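Local coordinates for uncharacterized protein (Pyrococcus abyssi, PDB 5IFF) that acts as the restriction DNA glycosylase R.PabI, a tetrameric enzyme that probably excises adenine from its recognition sequence and also binds nonspecific double-stranded DNA, at residues A[125-133]-A[141-149]; A[84-93]-A[188-196]. The protein carries 2 engineered substitutions. All coordinates share one frame; numbering follows the deposited sequence.

Contact 1: residues A[125-133]-A[141-149]; sequences EDVYPVAKK and IGIVLKHKQ. With nucleotides of chain C.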
loop_
_atom_site.group_PDB
_atom_site.type_symbol
_atom_site.label_atom_id
_atom_site.label_comp_id
_atom_site.label_asym_id
_atom_site.label_seq_id
_atom_site.Cartn_x
_atom_site.Cartn_y
_atom_site.Cartn_z
ATOM N N GLU A 125 12.086 -30.261 -1.379
ATOM C CA GLU A 125 12.671 -29.214 -0.555
ATOM C C GLU A 125 13.238 -28.116 -1.457
ATOM O O GLU A 125 14.011 -28.415 -2.360
ATOM C CB GLU A 125 13.749 -29.806 0.363
ATOM C CG GLU A 125 13.201 -30.479 1.616
ATOM C CD GLU A 125 14.270 -31.210 2.472
ATOM O OE1 GLU A 125 15.363 -31.544 1.959
ATOM O OE2 GLU A 125 14.005 -31.454 3.670
ATOM N N ASP A 126 12.817 -26.864 -1.256
ATOM C CA ASP A 126 13.431 -25.728 -1.950
ATOM C C ASP A 126 14.594 -25.195 -1.103
ATOM O O ASP A 126 14.431 -24.976 0.101
ATOM C CB ASP A 126 12.412 -24.624 -2.221
ATOM C CG ASP A 126 11.482 -24.966 -3.374
ATOM O OD1 ASP A 126 11.923 -25.711 -4.279
ATOM O OD2 ASP A 126 10.329 -24.482 -3.382
ATOM N N VAL A 127 15.753 -24.970 -1.729
ATOM C CA VAL A 127 16.983 -24.769 -0.968
ATOM C C VAL A 127 17.619 -23.432 -1.370
ATOM O O VAL A 127 17.995 -23.254 -2.530
ATOM C CB VAL A 127 18.009 -25.928 -1.183
ATOM C CG1 VAL A 127 19.133 -25.842 -0.174
ATOM C CG2 VAL A 127 17.325 -27.308 -1.093
ATOM N N TYR A 128 17.671 -22.505 -0.417
ATOM C CA TYR A 128 18.176 -21.144 -0.628
ATOM C C TYR A 128 19.566 -20.968 -0.009
ATOM O O TYR A 128 19.756 -21.267 1.172
ATOM C CB TYR A 128 17.249 -20.116 0.004
ATOM C CG TYR A 128 15.901 -19.963 -0.634
ATOM C CD1 TYR A 128 14.923 -20.957 -0.504
ATOM C CD2 TYR A 128 15.582 -18.812 -1.342
ATOM C CE1 TYR A 128 13.680 -20.809 -1.092
ATOM C CE2 TYR A 128 14.338 -18.657 -1.926
ATOM C CZ TYR A 128 13.392 -19.660 -1.790
ATOM O OH TYR A 128 12.160 -19.495 -2.368
ATOM N N PRO A 129 20.531 -20.448 -0.787
ATOM C CA PRO A 129 21.878 -20.278 -0.232
ATOM C C PRO A 129 21.944 -19.022 0.645
ATOM O O PRO A 129 21.357 -17.985 0.298
ATOM C CB PRO A 129 22.753 -20.133 -1.486
ATOM C CG PRO A 129 21.863 -19.332 -2.406
ATOM C CD PRO A 129 20.421 -19.848 -2.125
ATOM N N VAL A 130 22.639 -19.122 1.774
ATOM C CA VAL A 130 22.865 -18.000 2.662
ATOM C C VAL A 130 24.364 -17.842 2.940
ATOM O O VAL A 130 25.036 -18.814 3.267
ATOM C CB VAL A 130 22.104 -18.212 3.972
ATOM C CG1 VAL A 130 22.400 -17.126 4.984
ATOM C CG2 VAL A 130 20.583 -18.287 3.691
ATOM N N ALA A 131 24.894 -16.632 2.776
ATOM C CA ALA A 131 26.298 -16.392 3.154
ATOM C C ALA A 131 26.289 -15.676 4.485
ATOM O O ALA A 131 25.519 -14.731 4.675
ATOM C CB ALA A 131 27.040 -15.542 2.086
ATOM N N LYS A 132 27.158 -16.067 5.409
ATOM C CA LYS A 132 27.095 -15.427 6.718
ATOM C C LYS A 132 28.501 -15.329 7.360
ATOM O O LYS A 132 29.297 -16.246 7.239
ATOM C CB LYS A 132 26.109 -16.206 7.617
ATOM C CG LYS A 132 25.901 -15.660 9.014
ATOM C CD LYS A 132 24.990 -16.607 9.863
ATOM C CE LYS A 132 25.330 -16.506 11.345
ATOM N NZ LYS A 132 24.344 -17.103 12.316
ATOM N N LYS A 133 28.790 -14.222 8.026
ATOM C CA LYS A 133 30.088 -14.078 8.718
ATOM C C LYS A 133 29.831 -13.481 10.084
ATOM O O LYS A 133 28.969 -12.596 10.218
ATOM C CB LYS A 133 31.043 -13.161 7.903
ATOM C CG LYS A 133 32.477 -13.098 8.467
ATOM C CD LYS A 133 33.349 -12.167 7.596
ATOM C CE LYS A 133 33.691 -12.789 6.246
ATOM N NZ LYS A 133 34.956 -12.196 5.662
ATOM N N ILE A 141 27.031 -10.654 9.662
ATOM C CA ILE A 141 26.763 -10.059 8.338
ATOM C C ILE A 141 26.237 -11.180 7.493
ATOM O O ILE A 141 26.921 -12.198 7.367
ATOM C CB ILE A 141 28.007 -9.480 7.683
ATOM C CG1 ILE A 141 28.537 -8.303 8.493
ATOM C CG2 ILE A 141 27.705 -9.058 6.162
ATOM C CD1 ILE A 141 29.758 -8.701 9.398
ATOM N N GLY A 142 25.013 -11.037 6.974
ATOM C CA GLY A 142 24.393 -12.104 6.210
ATOM C C GLY A 142 24.007 -11.667 4.773
ATOM O O GLY A 142 23.675 -10.508 4.548
ATOM N N ILE A 143 23.991 -12.615 3.830
ATOM C CA ILE A 143 23.505 -12.325 2.479
ATOM C C ILE A 143 22.505 -13.397 2.090
ATOM O O ILE A 143 22.760 -14.589 2.227
ATOM C CB ILE A 143 24.637 -12.271 1.441
ATOM C CG1 ILE A 143 25.859 -11.546 2.042
ATOM C CG2 ILE A 143 24.151 -11.591 0.106
ATOM C CD1 ILE A 143 27.177 -11.910 1.392
ATOM N N VAL A 144 21.324 -12.980 1.688
ATOM C CA VAL A 144 20.296 -13.978 1.370
ATOM C C VAL A 144 19.733 -13.639 -0.009
ATOM O O VAL A 144 20.017 -12.556 -0.547
ATOM C CB VAL A 144 19.175 -13.972 2.399
ATOM C CG1 VAL A 144 19.716 -14.405 3.770
ATOM C CG2 VAL A 144 18.605 -12.567 2.490
ATOM N N LEU A 145 18.969 -14.562 -0.566
ATOM C CA LEU A 145 18.358 -14.371 -1.875
ATOM C C LEU A 145 16.848 -14.278 -1.742
ATOM O O LEU A 145 16.251 -14.891 -0.838
ATOM C CB LEU A 145 18.709 -15.511 -2.825
ATOM C CG LEU A 145 20.201 -15.667 -3.137
ATOM C CD1 LEU A 145 20.321 -16.744 -4.227
ATOM C CD2 LEU A 145 20.889 -14.356 -3.543
ATOM N N LYS A 146 16.252 -13.503 -2.648
ATOM C CA LYS A 146 14.796 -13.426 -2.820
ATOM C C LYS A 146 14.470 -13.511 -4.315
ATOM O O LYS A 146 15.242 -13.042 -5.151
ATOM C CB LYS A 146 14.241 -12.134 -2.208
ATOM C CG LYS A 146 12.716 -12.101 -2.093
ATOM C CD LYS A 146 12.279 -11.554 -0.714
ATOM C CE LYS A 146 10.824 -11.884 -0.397
ATOM N NZ LYS A 146 10.493 -11.490 0.998
ATOM N N HIS A 147 13.353 -14.142 -4.668
ATOM C CA HIS A 147 12.954 -14.134 -6.069
ATOM C C HIS A 147 12.662 -12.707 -6.464
ATOM O O HIS A 147 12.178 -11.926 -5.637
ATOM C CB HIS A 147 11.746 -15.031 -6.317
ATOM C CG HIS A 147 12.118 -16.455 -6.562
ATOM N ND1 HIS A 147 11.762 -17.481 -5.707
ATOM C CD2 HIS A 147 12.840 -17.027 -7.554
ATOM C CE1 HIS A 147 12.235 -18.622 -6.173
ATOM N NE2 HIS A 147 12.895 -18.374 -7.294
ATOM N N LYS A 148 12.998 -12.345 -7.700
ATOM C CA LYS A 148 12.713 -10.990 -8.140
ATOM C C LYS A 148 11.207 -10.853 -8.313
ATOM O O LYS A 148 10.532 -11.816 -8.661
ATOM C CB LYS A 148 13.443 -10.652 -9.427
ATOM C CG LYS A 148 14.938 -10.593 -9.301
ATOM C CD LYS A 148 15.546 -10.257 -10.641
ATOM C CE LYS A 148 15.387 -8.784 -10.965
ATOM N NZ LYS A 148 16.202 -7.904 -10.068
ATOM N N GLN A 149 10.698 -9.658 -8.041
ATOM C CA GLN A 149 9.268 -9.406 -7.965
ATOM C C GLN A 149 8.556 -9.714 -9.276
ATOM O O GLN A 149 7.478 -10.310 -9.274
ATOM C CB GLN A 149 9.018 -7.951 -7.558
ATOM C CG GLN A 149 7.561 -7.618 -7.264
ATOM C CD GLN A 149 7.389 -6.203 -6.744
ATOM O OE1 GLN A 149 8.363 -5.533 -6.398
ATOM N NE2 GLN A 149 6.146 -5.740 -6.694
ATOM P P DC C 10 4.159 -8.972 -3.812
ATOM O OP1 DC C 10 5.317 -9.670 -4.404
ATOM O OP2 DC C 10 3.197 -9.625 -2.890
ATOM O "O5'" DC C 10 4.647 -7.671 -3.026
ATOM C "C5'" DC C 10 5.611 -6.819 -3.605
ATOM C "C4'" DC C 10 5.754 -5.584 -2.768
ATOM O "O4'" DC C 10 4.587 -4.773 -2.913
ATOM C "C3'" DC C 10 5.901 -5.848 -1.267
ATOM O "O3'" DC C 10 7.263 -5.644 -0.940
ATOM C "C2'" DC C 10 4.981 -4.805 -0.598
ATOM C "C1'" DC C 10 4.514 -3.942 -1.781
ATOM N N1 DC C 10 3.114 -3.466 -1.681
ATOM C C2 DC C 10 2.843 -2.092 -1.616
ATOM O O2 DC C 10 3.789 -1.294 -1.550
ATOM N N3 DC C 10 1.543 -1.681 -1.563
ATOM C C4 DC C 10 0.552 -2.576 -1.619
ATOM N N4 DC C 10 -0.700 -2.130 -1.533
ATOM C C5 DC C 10 0.809 -3.980 -1.691
ATOM C C6 DC C 10 2.087 -4.375 -1.750
HETATM O O HOH W 1 18.704 -17.089 0.429
#
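Ala131 and Ile143 form a hydrogen-bonded antiparallel pair in the hairpin of strands 121-134 and 140-147, part of the curved sheet of the half-pipe fold. Ile143 N gives to Ala131 O at 2.7 Å, and Ala131 N returns the bond to Ile143 O at 3.0 Å. The strand axes run at 170°. Along the Ile143 side chain, CB lies 4.1 Å from Ala131 CB; CG1, set beside the backbone N by a chi1 of -41°, stays 4.1 Å from Ala131 O, and from there CD1 reaches Ala131 CB at 3.7 Å. The same side chain touches Leu104, Ile200 and the adenine-site residue Val158. Lys133 and Ile141 repeat the two-bond pattern, while Gly142 faces Lys132 in the non-hydrogen-bonded pair between. On its other edge, strand 121-134 pairs with a strand of the second subunit, continuing the sheet. Beyond the hairpin, poorly ordered Gln149 lies beside the sugar of DC10 of chain C. Near Tyr128 the ladder parts: Pro129 has no N-H, and Leu145 crosses it at about a right angle, Leu145 CD1 3.5 Å from Pro129 CG. A water bridges the gap, donating to Pro129 O at 2.8 Å and accepting from Leu145 N at 2.7 Å.

Contact 2: residues A[84-93]-A[188-196]; sequences ILTYNDIYEL and VDLMKELLK
Ile84 meets Val188 where the loop before helix 87-99 packs against the start of helix 188-201, an interhelical contact whose axes run in the same direction, at a crossing angle of -25°, and come no closer than 11.2 Å. At that spacing the helices meet through side chains. Ile84 CG2 presses on Val188 CG2 at 3.4 Å, tighter than usual for two methyls, with the Met191 methyl CE more loosely beside it. At Leu85, CG swings opposite the backbone N, which carries CD2 to Val188 CG1 at 3.5 Å; the two branches of Val188 are thus divided between successive residues, and the CG methylene of Lys192 also borders Leu85 CD2. Thr86 is the N-cap and forms a capping box with Asp89. Asp89 N donates to Thr86 OG1 at 2.9 Å, and Thr86 N donates to Asp89 OD2 at 3.0 Å, nearly straight at 172° but arriving 43° out of the carboxylate plane. The other oxygen, Asp89 OD1, faces the extended chain of Lys192 and takes a weak bond from its NZ at 3.4 Å, a salt bridge in which the two side chains cross at about a right angle. With an alanine here, Lys192 would probably be left without its carboxylate mate and Thr86 N without its acceptor, freeing the first turn of the helix to fray. One helical turn on, Leu93 reaches across with both methyls; it also touches Leu213 of helix 203-216. Leu93 CD1 meets Leu195 CD1 at 3.6 Å, and Leu93 CD2 rests on the aliphatic part of Lys196, 3.6 Å from CG.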
loop_
_atom_site.group_PDB
_atom_site.type_symbol
_atom_site.label_atom_id
_atom_site.label_comp_id
_atom_site.label_asym_id
_atom_site.label_seq_id
_atom_site.Cartn_x
_atom_site.Cartn_y
_atom_site.Cartn_z
ATOM N N ILE A 84 39.297 7.037 9.646
ATOM C CA ILE A 84 38.918 5.779 10.261
ATOM C C ILE A 84 39.139 4.640 9.264
ATOM O O ILE A 84 39.737 3.611 9.592
ATOM C CB ILE A 84 37.455 5.835 10.749
ATOM C CG1 ILE A 84 37.362 6.796 11.963
ATOM C CG2 ILE A 84 36.963 4.451 11.195
ATOM C CD1 ILE A 84 35.861 7.184 12.316
ATOM N N LEU A 85 38.677 4.839 8.046
ATOM C CA LEU A 85 38.895 3.871 6.998
ATOM C C LEU A 85 39.999 4.476 6.092
ATOM O O LEU A 85 39.821 5.546 5.490
ATOM C CB LEU A 85 37.600 3.597 6.292
ATOM C CG LEU A 85 37.411 2.338 5.441
ATOM C CD1 LEU A 85 38.291 2.423 4.250
ATOM C CD2 LEU A 85 37.642 1.017 6.130
ATOM N N THR A 86 41.158 3.842 6.088
ATOM C CA THR A 86 42.352 4.454 5.531
ATOM C C THR A 86 42.412 4.219 4.025
ATOM O O THR A 86 41.643 3.415 3.486
ATOM C CB THR A 86 43.654 3.878 6.132
ATOM O OG1 THR A 86 43.681 2.478 5.861
ATOM C CG2 THR A 86 43.734 4.113 7.652
ATOM N N TYR A 87 43.336 4.902 3.368
ATOM C CA TYR A 87 43.513 4.634 1.936
ATOM C C TYR A 87 43.883 3.191 1.758
ATOM O O TYR A 87 43.353 2.525 0.887
ATOM C CB TYR A 87 44.631 5.518 1.333
ATOM C CG TYR A 87 44.168 6.914 1.132
ATOM C CD1 TYR A 87 43.503 7.285 -0.042
ATOM C CD2 TYR A 87 44.361 7.871 2.122
ATOM C CE1 TYR A 87 43.056 8.582 -0.237
ATOM C CE2 TYR A 87 43.921 9.171 1.939
ATOM C CZ TYR A 87 43.266 9.520 0.759
ATOM O OH TYR A 87 42.834 10.819 0.578
ATOM N N ASN A 88 44.788 2.716 2.633
ATOM C CA ASN A 88 45.234 1.352 2.515
ATOM C C ASN A 88 44.052 0.369 2.675
ATOM O O ASN A 88 44.013 -0.660 2.007
ATOM C CB ASN A 88 46.307 1.045 3.530
ATOM C CG ASN A 88 46.875 -0.339 3.361
ATOM O OD1 ASN A 88 47.699 -0.573 2.505
ATOM N ND2 ASN A 88 46.460 -1.252 4.192
ATOM N N ASP A 89 43.143 0.680 3.609
ATOM C CA ASP A 89 41.950 -0.139 3.782
ATOM C C ASP A 89 41.193 -0.221 2.438
ATOM O O ASP A 89 40.686 -1.294 2.038
ATOM C CB ASP A 89 41.017 0.449 4.838
ATOM C CG ASP A 89 41.540 0.277 6.269
ATOM O OD1 ASP A 89 42.371 -0.606 6.550
ATOM O OD2 ASP A 89 41.092 1.060 7.127
ATOM N N ILE A 90 41.063 0.938 1.766
ATOM C CA ILE A 90 40.267 0.987 0.528
ATOM C C ILE A 90 40.996 0.204 -0.572
ATOM O O ILE A 90 40.361 -0.565 -1.318
ATOM C CB ILE A 90 39.969 2.451 0.082
ATOM C CG1 ILE A 90 38.948 3.061 1.050
ATOM C CG2 ILE A 90 39.270 2.504 -1.281
ATOM C CD1 ILE A 90 38.860 4.572 0.904
ATOM N N TYR A 91 42.323 0.353 -0.647
ATOM C CA TYR A 91 43.075 -0.395 -1.668
ATOM C C TYR A 91 42.926 -1.904 -1.487
ATOM O O TYR A 91 42.876 -2.663 -2.468
ATOM C CB TYR A 91 44.569 -0.050 -1.640
ATOM C CG TYR A 91 44.891 1.403 -1.795
ATOM C CD1 TYR A 91 44.049 2.273 -2.516
ATOM C CD2 TYR A 91 46.057 1.918 -1.217
ATOM C CE1 TYR A 91 44.420 3.656 -2.651
ATOM C CE2 TYR A 91 46.405 3.231 -1.337
ATOM C CZ TYR A 91 45.576 4.097 -2.042
ATOM O OH TYR A 91 45.987 5.414 -2.093
ATOM N N GLU A 92 42.933 -2.348 -0.215
ATOM C CA GLU A 92 42.718 -3.768 0.091
ATOM C C GLU A 92 41.314 -4.246 -0.333
ATOM O O GLU A 92 41.129 -5.345 -0.808
ATOM C CB GLU A 92 42.895 -4.032 1.596
ATOM C CG GLU A 92 44.343 -3.962 2.073
ATOM C CD GLU A 92 45.212 -5.074 1.502
ATOM O OE1 GLU A 92 44.889 -6.263 1.708
ATOM O OE2 GLU A 92 46.222 -4.756 0.843
ATOM N N LEU A 93 40.329 -3.410 -0.155
ATOM C CA LEU A 93 39.001 -3.794 -0.598
ATOM C C LEU A 93 38.908 -3.835 -2.140
ATOM O O LEU A 93 38.236 -4.704 -2.706
ATOM C CB LEU A 93 37.969 -2.834 -0.037
ATOM C CG LEU A 93 37.721 -3.033 1.452
ATOM C CD1 LEU A 93 37.071 -1.792 2.035
ATOM C CD2 LEU A 93 36.864 -4.280 1.599
ATOM N N VAL A 188 35.274 -0.284 12.431
ATOM C CA VAL A 188 35.801 -0.352 11.058
ATOM C C VAL A 188 35.684 -1.712 10.389
ATOM O O VAL A 188 35.419 -1.759 9.211
ATOM C CB VAL A 188 37.301 0.011 10.943
ATOM C CG1 VAL A 188 37.604 0.331 9.525
ATOM C CG2 VAL A 188 37.619 1.194 11.726
ATOM N N ASP A 189 35.899 -2.817 11.110
ATOM C CA ASP A 189 35.844 -4.113 10.446
ATOM C C ASP A 189 34.423 -4.441 9.939
ATOM O O ASP A 189 34.262 -5.205 8.993
ATOM C CB ASP A 189 36.362 -5.240 11.352
ATOM C CG ASP A 189 35.599 -5.354 12.649
ATOM O OD1 ASP A 189 34.765 -4.477 12.925
ATOM O OD2 ASP A 189 35.852 -6.309 13.412
ATOM N N LEU A 190 33.410 -3.867 10.570
ATOM C CA LEU A 190 32.047 -4.095 10.134
ATOM C C LEU A 190 31.835 -3.398 8.771
ATOM O O LEU A 190 31.119 -3.870 7.935
ATOM C CB LEU A 190 31.039 -3.529 11.101
ATOM C CG LEU A 190 29.583 -3.671 10.662
ATOM C CD1 LEU A 190 29.219 -5.133 10.451
ATOM C CD2 LEU A 190 28.594 -2.988 11.682
ATOM N N MET A 191 32.369 -2.205 8.632
ATOM C CA MET A 191 32.228 -1.480 7.372
ATOM C C MET A 191 32.974 -2.235 6.293
ATOM O O MET A 191 32.465 -2.351 5.164
ATOM C CB MET A 191 32.785 -0.045 7.486
ATOM C CG MET A 191 31.853 0.921 8.305
ATOM S SD MET A 191 32.526 2.616 8.438
ATOM C CE MET A 191 33.536 2.441 9.959
ATOM N N LYS A 192 34.159 -2.733 6.630
ATOM C CA LYS A 192 34.887 -3.540 5.659
ATOM C C LYS A 192 34.099 -4.777 5.222
ATOM O O LYS A 192 33.991 -5.071 4.034
ATOM C CB LYS A 192 36.205 -3.979 6.221
ATOM C CG LYS A 192 37.160 -2.797 6.487
ATOM C CD LYS A 192 38.467 -3.387 7.100
ATOM C CE LYS A 192 39.512 -2.335 7.459
ATOM N NZ LYS A 192 40.638 -2.931 8.328
ATOM N N GLU A 193 33.573 -5.509 6.197
ATOM C CA GLU A 193 32.869 -6.747 5.854
ATOM C C GLU A 193 31.551 -6.532 5.168
ATOM O O GLU A 193 31.140 -7.419 4.419
ATOM C CB GLU A 193 32.674 -7.623 7.113
ATOM C CG GLU A 193 34.004 -8.138 7.732
ATOM C CD GLU A 193 34.820 -9.015 6.777
ATOM O OE1 GLU A 193 34.249 -9.623 5.849
ATOM O OE2 GLU A 193 36.044 -9.125 6.951
ATOM N N LEU A 194 30.857 -5.415 5.437
ATOM C CA LEU A 194 29.629 -5.113 4.754
ATOM C C LEU A 194 29.935 -4.774 3.260
ATOM O O LEU A 194 29.185 -5.179 2.361
ATOM C CB LEU A 194 28.870 -3.946 5.421
ATOM C CG LEU A 194 28.086 -4.373 6.697
ATOM C CD1 LEU A 194 27.606 -3.079 7.433
ATOM C CD2 LEU A 194 26.896 -5.289 6.248
ATOM N N LEU A 195 31.086 -4.110 3.010
ATOM C CA LEU A 195 31.506 -3.816 1.627
ATOM C C LEU A 195 31.839 -5.113 0.958
ATOM O O LEU A 195 31.408 -5.341 -0.152
ATOM C CB LEU A 195 32.733 -2.867 1.599
ATOM C CG LEU A 195 32.342 -1.442 2.033
ATOM C CD1 LEU A 195 33.669 -0.675 2.392
ATOM C CD2 LEU A 195 31.531 -0.654 0.956
ATOM N N LYS A 196 32.549 -5.991 1.662
ATOM C CA LYS A 196 32.876 -7.304 1.087
ATOM C C LYS A 196 31.632 -8.134 0.827
ATOM O O LYS A 196 31.575 -8.872 -0.184
ATOM C CB LYS A 196 33.806 -8.068 1.985
ATOM C CG LYS A 196 35.238 -7.442 1.979
ATOM C CD LYS A 196 36.124 -8.058 3.074
ATOM C CE LYS A 196 36.473 -9.468 2.727
ATOM N NZ LYS A 196 37.715 -9.872 3.457
#

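In the fold
Contact 2 includes part of helix 188-201, and side chains of contact 1 pack against that helix. It offers them different residues: Leu190, Glu193 and Leu194 to contact 1, where Lys133 NZ makes a salt bridge to Glu193 OE1 at 2.7 Å, and Val188, Lys192 and Leu195 to contact 2. Ile141, Ile143 and Leu145 are buried in contact 1 while His147 is exposed; in contact 2 Leu85, Leu93 and Leu195 are buried, the Asp89-Lys192 pair only partly. Backbone bonds hold the hairpin, whereas contact 2 joins segments 95 residues apart through side chains alone. Both touch the second subunit, contact 1 by strand pairing, contact 2 by Glu193 and Lys196 on Phe121 of that subunit.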